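Long-range contact in uncharacterized protein (Bacteroides uniformis, PDB 4JPQ), which is of unknown function but probably binds carbohydrate: residues A[38-49]-A[194-205]. Numbering follows the deposited sequence. Where two conformers were deposited one is given.
Sequences DVVNWKDYPYKP and HFLSWSPIGLER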
ATOM      1  N   ASP A  38       6.378   8.672  -7.310  1.00 53.35           N
ATOM      2  CA  ASP A  38       6.798   8.906  -8.693  1.00 53.60           C
ATOM      3  C   ASP A  38       8.263   8.597  -9.010  1.00 54.33           C
ATOM      4  O   ASP A  38       8.835   9.202  -9.938  1.00 56.66           O
ATOM      5  CB  ASP A  38       6.463  10.382  -9.045  1.00 59.82           C
ATOM      6  CG  ASP A  38       7.281  11.401  -8.240  1.00 62.76           C
ATOM      7  OD1 ASP A  38       7.818  11.032  -7.162  1.00 58.42           O
ATOM      8  OD2 ASP A  38       7.370  12.576  -8.694  1.00 60.27           O
ATOM      9  N   VAL A  39       8.867   7.668  -8.264  1.00 51.79           N
ATOM     10  CA  VAL A  39      10.255   7.298  -8.518  1.00 56.74           C
ATOM     11  C   VAL A  39      10.252   6.156  -9.537  1.00 56.33           C
ATOM     12  O   VAL A  39       9.750   5.069  -9.250  1.00 49.60           O
ATOM     13  CB  VAL A  39      11.028   6.934  -7.238  1.00 63.43           C
ATOM     14  CG1 VAL A  39      12.517   6.697  -7.543  1.00 66.62           C
ATOM     15  CG2 VAL A  39      10.895   8.058  -6.213  1.00 62.64           C
ATOM     16  N   VAL A  40      10.815   6.444 -10.716  1.00 63.79           N
ATOM     17  CA  VAL A  40      10.965   5.510 -11.833  1.00 57.42           C
ATOM     18  C   VAL A  40      12.383   4.972 -11.692  1.00 60.85           C
ATOM     19  O   VAL A  40      13.338   5.558 -12.205  1.00 69.61           O
ATOM     20  CB  VAL A  40      10.766   6.234 -13.193  1.00 62.43           C
ATOM     21  CG1 VAL A  40      10.986   5.287 -14.368  1.00 69.26           C
ATOM     22  CG2 VAL A  40       9.375   6.859 -13.269  1.00 71.52           C
ATOM     23  N   ASN A  41      12.518   3.864 -10.970  1.00 63.15           N
ATOM     24  CA  ASN A  41      13.835   3.262 -10.681  1.00 56.92           C
ATOM     25  C   ASN A  41      14.492   2.531 -11.838  1.00 58.76           C
ATOM     26  O   ASN A  41      15.715   2.405 -11.829  1.00 65.73           O
ATOM     27  CB  ASN A  41      13.737   2.290  -9.513  1.00 54.12           C
ATOM     28  CG  ASN A  41      13.335   2.966  -8.220  1.00 58.63           C
ATOM     29  OD1 ASN A  41      14.071   3.806  -7.706  1.00 64.02           O
ATOM     30  ND2 ASN A  41      12.182   2.575  -7.662  1.00 51.31           N
ATOM     31  N   TRP A  42      13.695   2.049 -12.807  1.00 58.08           N
ATOM     32  CA  TRP A  42      14.194   1.288 -13.957  1.00 57.52           C
ATOM     33  C   TRP A  42      13.749   1.912 -15.277  1.00 59.30           C
ATOM     34  O   TRP A  42      12.559   1.918 -15.587  1.00 67.97           O
ATOM     35  CB  TRP A  42      13.726  -0.163 -13.842  1.00 64.67           C
ATOM     36  CG  TRP A  42      14.085  -0.709 -12.500  1.00 61.53           C
ATOM     37  CD1 TRP A  42      15.297  -1.179 -12.111  1.00 61.81           C
ATOM     38  CD2 TRP A  42      13.240  -0.768 -11.354  1.00 61.76           C
ATOM     39  NE1 TRP A  42      15.259  -1.549 -10.800  1.00 64.27           N
ATOM     40  CE2 TRP A  42      14.006  -1.311 -10.305  1.00 58.50           C
ATOM     41  CE3 TRP A  42      11.899  -0.419 -11.111  1.00 64.81           C
ATOM     42  CZ2 TRP A  42      13.482  -1.514  -9.015  1.00 56.61           C
ATOM     43  CZ3 TRP A  42      11.378  -0.622  -9.825  1.00 58.77           C
ATOM     44  CH2 TRP A  42      12.178  -1.162  -8.793  1.00 55.40           C
ATOM     45  N   LYS A  43      14.712   2.427 -16.052  1.00 69.38           N
ATOM     46  CA  LYS A  43      14.452   3.072 -17.366  1.00 75.90           C
ATOM     47  C   LYS A  43      13.829   2.108 -18.397  1.00 72.89           C
ATOM     48  O   LYS A  43      13.280   2.552 -19.402  1.00 81.13           O
ATOM     49  CB  LYS A  43      15.733   3.697 -17.934  1.00 89.57           C
ATOM     50  CG  LYS A  43      16.442   4.730 -17.046  1.00100.28           C
ATOM     51  CD  LYS A  43      17.807   5.079 -17.618  1.00123.18           C
ATOM     52  CE  LYS A  43      18.682   5.902 -16.666  1.00126.63           C
ATOM     53  NZ  LYS A  43      18.300   7.337 -16.602  1.00123.55           N
ATOM     54  N   ASP A  44      13.958   0.799 -18.157  1.00 69.92           N
ATOM     55  CA  ASP A  44      13.256  -0.251 -18.915  1.00 65.98           C
ATOM     56  C   ASP A  44      11.745  -0.046 -18.918  1.00 62.24           C
ATOM     57  O   ASP A  44      11.092  -0.352 -19.908  1.00 63.26           O
ATOM     58  CB  ASP A  44      13.408  -1.650 -18.265  1.00 63.59           C
ATOM     59  CG  ASP A  44      14.802  -1.988 -17.844  1.00 67.72           C
ATOM     60  OD1 ASP A  44      15.278  -1.300 -16.922  1.00 66.79           O
ATOM     61  OD2 ASP A  44      15.371  -2.973 -18.353  1.00 72.11           O
ATOM     62  N   TYR A  45      11.200   0.379 -17.775  1.00 59.38           N
ATOM     63  CA  TYR A  45       9.764   0.641 -17.599  1.00 60.34           C
ATOM     64  C   TYR A  45       9.617   2.119 -17.255  1.00 56.59           C
ATOM     65  O   TYR A  45       9.553   2.479 -16.067  1.00 52.89           O
ATOM     66  CB  TYR A  45       9.167  -0.300 -16.535  1.00 59.91           C
ATOM     67  CG  TYR A  45       9.259  -1.762 -16.966  1.00 56.18           C
ATOM     68  CD1 TYR A  45       8.261  -2.338 -17.748  1.00 58.70           C
ATOM     69  CD2 TYR A  45      10.360  -2.553 -16.621  1.00 53.16           C
ATOM     70  CE1 TYR A  45       8.340  -3.664 -18.155  1.00 63.86           C
ATOM     71  CE2 TYR A  45      10.450  -3.888 -17.024  1.00 50.82           C
ATOM     72  CZ  TYR A  45       9.432  -4.444 -17.795  1.00 56.65           C
ATOM     73  OH  TYR A  45       9.479  -5.756 -18.230  1.00 53.57           O
ATOM     74  N   PRO A  46       9.581   2.981 -18.299  1.00 58.86           N
ATOM     75  CA  PRO A  46       9.537   4.427 -18.104  1.00 60.92           C
ATOM     76  C   PRO A  46       8.180   5.054 -17.838  1.00 57.87           C
ATOM     77  O   PRO A  46       8.145   6.224 -17.428  1.00 59.15           O
ATOM     78  CB  PRO A  46      10.080   4.956 -19.439  1.00 66.96           C
ATOM     79  CG  PRO A  46       9.547   3.995 -20.424  1.00 61.66           C
ATOM     80  CD  PRO A  46       9.627   2.658 -19.743  1.00 61.74           C
ATOM     81  N   TYR A  47       7.090   4.319 -18.051  1.00 59.64           N
ATOM     82  CA  TYR A  47       5.750   4.873 -17.835  1.00 54.99           C
ATOM     83  C   TYR A  47       5.553   5.265 -16.364  1.00 55.65           C
ATOM     84  O   TYR A  47       5.710   4.430 -15.477  1.00 45.69           O
ATOM     85  CB  TYR A  47       4.658   3.906 -18.317  1.00 48.91           C
ATOM     86  CG  TYR A  47       3.241   4.394 -18.105  1.00 48.51           C
ATOM     87  CD1 TYR A  47       2.863   5.691 -18.476  1.00 54.94           C
ATOM     88  CD2 TYR A  47       2.248   3.545 -17.583  1.00 46.00           C
ATOM     89  CE1 TYR A  47       1.562   6.141 -18.290  1.00 57.98           C
ATOM     90  CE2 TYR A  47       0.941   3.987 -17.405  1.00 46.57           C
ATOM     91  CZ  TYR A  47       0.606   5.284 -17.758  1.00 50.10           C
ATOM     92  OH  TYR A  47      -0.664   5.751 -17.583  1.00 49.52           O
ATOM     93  N   LYS A  48       5.308   6.561 -16.139  1.00 61.87           N
ATOM     94  CA  LYS A  48       5.063   7.150 -14.819  1.00 58.53           C
ATOM     95  C   LYS A  48       3.628   7.688 -14.794  1.00 54.26           C
ATOM     96  O   LYS A  48       3.399   8.858 -15.133  1.00 51.48           O
ATOM     97  CB  LYS A  48       6.062   8.292 -14.535  1.00 66.86           C
ATOM     98  CG  LYS A  48       5.896   9.004 -13.182  1.00 69.57           C
ATOM     99  CD  LYS A  48       6.569  10.369 -13.145  1.00 74.05           C
ATOM    100  CE  LYS A  48       8.084  10.266 -13.228  1.00 80.72           C
ATOM    101  NZ  LYS A  48       8.728  11.596 -13.065  1.00 84.94           N
ATOM    102  N   PRO A  49       2.654   6.837 -14.427  1.00 50.26           N
ATOM    103  CA  PRO A  49       1.308   7.362 -14.239  1.00 53.84           C
ATOM    104  C   PRO A  49       1.313   8.238 -12.992  1.00 53.74           C
ATOM    105  O   PRO A  49       2.089   7.999 -12.077  1.00 55.12           O
ATOM    106  CB  PRO A  49       0.458   6.112 -14.027  1.00 51.56           C
ATOM    107  CG  PRO A  49       1.412   5.098 -13.512  1.00 48.08           C
ATOM    108  CD  PRO A  49       2.685   5.375 -14.252  1.00 50.04           C
ATOM    109  N   HIS A 194       4.310  -1.067 -15.550  1.00 51.48           N
ATOM    110  CA  HIS A 194       5.160  -0.043 -14.958  1.00 48.15           C
ATOM    111  C   HIS A 194       5.458  -0.362 -13.519  1.00 45.85           C
ATOM    112  O   HIS A 194       4.784  -1.196 -12.906  1.00 46.90           O
ATOM    113  CB  HIS A 194       4.450   1.286 -15.047  1.00 47.79           C
ATOM    114  CG  HIS A 194       3.095   1.266 -14.434  1.00 48.29           C
ATOM    115  ND1 HIS A 194       1.978   0.847 -15.116  1.00 53.98           N
ATOM    116  CD2 HIS A 194       2.685   1.573 -13.187  1.00 49.19           C
ATOM    117  CE1 HIS A 194       0.932   0.919 -14.315  1.00 48.23           C
ATOM    118  NE2 HIS A 194       1.337   1.352 -13.141  1.00 44.79           N
ATOM    119  N   PHE A 195       6.482   0.300 -12.995  1.00 47.54           N
ATOM    120  CA  PHE A 195       6.956   0.063 -11.624  1.00 47.20           C
ATOM    121  C   PHE A 195       7.431   1.365 -10.983  1.00 44.91           C
ATOM    122  O   PHE A 195       8.458   1.919 -11.393  1.00 50.56           O
ATOM    123  CB  PHE A 195       8.078  -0.971 -11.660  1.00 46.33           C
ATOM    124  CG  PHE A 195       7.641  -2.289 -12.193  1.00 42.02           C
ATOM    125  CD1 PHE A 195       6.860  -3.139 -11.403  1.00 41.81           C
ATOM    126  CD2 PHE A 195       7.938  -2.664 -13.495  1.00 43.63           C
ATOM    127  CE1 PHE A 195       6.419  -4.371 -11.887  1.00 41.60           C
ATOM    128  CE2 PHE A 195       7.492  -3.888 -13.995  1.00 47.76           C
ATOM    129  CZ  PHE A 195       6.734  -4.748 -13.187  1.00 45.73           C
ATOM    130  N   LEU A 196       6.657   1.836 -10.005  1.00 46.51           N
ATOM    131  CA  LEU A 196       6.883   3.098  -9.291  1.00 50.14           C
ATOM    132  C   LEU A 196       7.006   2.880  -7.794  1.00 49.10           C
ATOM    133  O   LEU A 196       6.343   2.003  -7.237  1.00 47.31           O
ATOM    134  CB  LEU A 196       5.734   4.062  -9.572  1.00 48.63           C
ATOM    135  CG  LEU A 196       5.872   5.011 -10.766  1.00 56.24           C
ATOM    136  CD1 LEU A 196       6.410   4.361 -12.027  1.00 61.67           C
ATOM    137  CD2 LEU A 196       4.540   5.698 -11.036  1.00 60.89           C
ATOM    138  N   SER A 197       7.874   3.671  -7.161  1.00 50.27           N
ATOM    139  CA  SER A 197       8.092   3.609  -5.705  1.00 49.73           C
ATOM    140  C   SER A 197       8.150   5.007  -5.094  1.00 53.48           C
ATOM    141  O   SER A 197       8.338   6.010  -5.809  1.00 43.98           O
ATOM    142  CB  SER A 197       9.382   2.866  -5.358  1.00 43.03           C
ATOM    143  OG  SER A 197      10.530   3.668  -5.637  1.00 51.85           O
ATOM    144  N   TRP A 198       7.993   5.047  -3.767  1.00 52.25           N
ATOM    145  CA  TRP A 198       8.061   6.286  -3.003  1.00 52.18           C
ATOM    146  C   TRP A 198       9.527   6.596  -2.711  1.00 56.73           C
ATOM    147  O   TRP A 198      10.037   7.644  -3.146  1.00 56.57           O
ATOM    148  CB  TRP A 198       7.217   6.195  -1.720  1.00 57.32           C
ATOM    149  CG  TRP A 198       7.490   7.291  -0.759  1.00 57.52           C
ATOM    150  CD1 TRP A 198       7.282   8.631  -0.949  1.00 59.25           C
ATOM    151  CD2 TRP A 198       8.037   7.148   0.543  1.00 54.05           C
ATOM    152  NE1 TRP A 198       7.666   9.330   0.166  1.00 57.51           N
ATOM    153  CE2 TRP A 198       8.131   8.441   1.099  1.00 56.34           C
ATOM    154  CE3 TRP A 198       8.452   6.049   1.305  1.00 53.94           C
ATOM    155  CZ2 TRP A 198       8.626   8.666   2.385  1.00 62.64           C
ATOM    156  CZ3 TRP A 198       8.943   6.271   2.587  1.00 57.35           C
ATOM    157  CH2 TRP A 198       9.022   7.576   3.115  1.00 60.72           C
ATOM    158  N   SER A 199      10.180   5.706  -1.960  1.00 53.14           N
ATOM    159  CA  SER A 199      11.599   5.855  -1.642  1.00 59.71           C
ATOM    160  C   SER A 199      12.336   5.071  -2.726  1.00 64.58           C
ATOM    161  O   SER A 199      11.808   4.019  -3.159  1.00 51.33           O
ATOM    162  CB  SER A 199      11.942   5.334  -0.252  1.00 58.55           C
ATOM    163  OG  SER A 199      13.314   5.534   0.018  1.00 59.53           O
ATOM    164  N   PRO A 200      13.541   5.553  -3.159  1.00 60.63           N
ATOM    165  CA  PRO A 200      14.213   4.875  -4.280  1.00 65.67           C
ATOM    166  C   PRO A 200      14.822   3.507  -3.977  1.00 68.41           C
ATOM    167  O   PRO A 200      15.154   3.214  -2.827  1.00 77.78           O
ATOM    168  CB  PRO A 200      15.302   5.877  -4.710  1.00 71.84           C
ATOM    169  CG  PRO A 200      14.872   7.183  -4.142  1.00 76.99           C
ATOM    170  CD  PRO A 200      14.226   6.817  -2.840  1.00 66.58           C
ATOM    171  N   ILE A 201      14.965   2.707  -5.038  1.00 65.73           N
ATOM    172  CA  ILE A 201      15.511   1.338  -5.006  1.00 65.77           C
ATOM    173  C   ILE A 201      16.634   1.272  -6.036  1.00 68.19           C
ATOM    174  O   ILE A 201      16.440   1.705  -7.178  1.00 72.09           O
ATOM    175  CB  ILE A 201      14.430   0.282  -5.347  1.00 66.21           C
ATOM    176  CG1 ILE A 201      13.341   0.262  -4.268  1.00 69.84           C
ATOM    177  CG2 ILE A 201      15.051  -1.108  -5.499  1.00 71.75           C
ATOM    178  CD1 ILE A 201      12.082  -0.479  -4.664  1.00 70.81           C
ATOM    179  N   GLY A 202      17.777   0.703  -5.632  1.00 66.25           N
ATOM    180  CA  GLY A 202      18.974   0.605  -6.472  1.00 72.04           C
ATOM    181  C   GLY A 202      19.346  -0.797  -6.928  1.00 73.16           C
ATOM    182  O   GLY A 202      20.519  -1.079  -7.123  1.00 88.64           O
ATOM    183  N   LEU A 203      18.358  -1.669  -7.104  1.00 71.56           N
ATOM    184  CA  LEU A 203      18.586  -3.031  -7.580  1.00 73.40           C
ATOM    185  C   LEU A 203      18.577  -2.924  -9.090  1.00 75.14           C
ATOM    186  O   LEU A 203      17.870  -2.068  -9.645  1.00 76.56           O
ATOM    187  CB  LEU A 203      17.516  -3.990  -7.055  1.00 74.23           C
ATOM    188  CG  LEU A 203      17.467  -4.107  -5.520  1.00 77.20           C
ATOM    189  CD1 LEU A 203      16.231  -4.866  -5.062  1.00 73.02           C
ATOM    190  CD2 LEU A 203      18.733  -4.741  -4.953  1.00 78.12           C
ATOM    191  N   GLU A 204      19.306  -3.819  -9.758  1.00 75.62           N
ATOM    192  CA  GLU A 204      19.453  -3.810 -11.228  0.50 79.54           C
ATOM    193  C   GLU A 204      18.150  -3.926 -12.053  1.00 74.13           C
ATOM    194  O   GLU A 204      18.136  -3.559 -13.213  1.00 77.91           O
ATOM    195  CB  GLU A 204      20.466  -4.874 -11.712  0.50 83.38           C
ATOM    196  CG  GLU A 204      20.115  -6.326 -11.405  0.50 79.97           C
ATOM    197  CD  GLU A 204      20.866  -7.308 -12.287  0.50 78.02           C
ATOM    198  OE1 GLU A 204      21.796  -6.889 -13.017  0.50 72.87           O
ATOM    199  OE2 GLU A 204      20.499  -8.501 -12.260  0.50 75.95           O
ATOM    200  N   ARG A 205      17.067  -4.458 -11.465  1.00 65.87           N
ATOM    201  CA  ARG A 205      15.765  -4.634 -12.180  1.00 64.79           C
ATOM    202  C   ARG A 205      14.553  -4.586 -11.192  1.00 61.12           C
ATOM    203  O   ARG A 205      14.776  -4.520  -9.984  1.00 59.14           O
ATOM    204  CB  ARG A 205      15.810  -5.887 -13.067  1.00 65.49           C
ATOM    205  CG  ARG A 205      16.097  -7.146 -12.304  1.00 68.85           C
ATOM    206  CD  ARG A 205      16.445  -8.336 -13.191  1.00 68.35           C
ATOM    207  NE  ARG A 205      16.867  -9.400 -12.293  1.00 70.80           N
ATOM    208  CZ  ARG A 205      16.052 -10.150 -11.546  1.00 75.47           C
ATOM    209  NH1 ARG A 205      14.721 -10.016 -11.596  1.00 65.93           N
ATOM    210  NH2 ARG A 205      16.581 -11.052 -10.725  1.00 98.93           N
TER
HETATM  211  O   HOH W   1      10.559   2.572  -9.833  1.00 38.65           O
HETATM  212  O   HOH W   2       7.497   2.418 -14.390  1.00 40.14           O
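Trp42 lays its indole against the backbone of Arg205, whose carbonyl carbon sits over one ring face toward the rim, while CB of Asn41 lies over the centre of the other. In the plane of the indole, NE1 donates to Leu203 O at 2.9 Å, approaching from above that carbonyl's plane, and the six-membered ring packs its CZ3 on Phe195 CB and its CZ2 on Ile201 CG2. With an alanine at this position, Leu203 O would probably lose its indole donor and a gap would open between Phe195 and Ile201. With CG beside the backbone N (chi1 -63°), the Asn41 amide grips the turn twice: Ile201 N-H points straight at OD1 (N to OD1 3.0 Å) but from well above the amide carbonyl's plane, and ND2 donates to Ser197 OG (2.8 Å), which in turn donates a hydrogen bond to Ser199 O. Farther along, the edge of Phe195 meets the face of Tyr45, the planes at 90°; a bound 3-cyclohexyl-1-propylsulfonic acid, probably from the crystallisation liquor, lies beside Tyr45. His194 takes the edge of Tyr47 and, over one face, Pro49 CG. Val39 and Ser197 form a single antiparallel bridge. The loop between strands 35-36 and 50-57 is thus fastened to strand 195-197, which itself pairs antiparallel with strand 178-186.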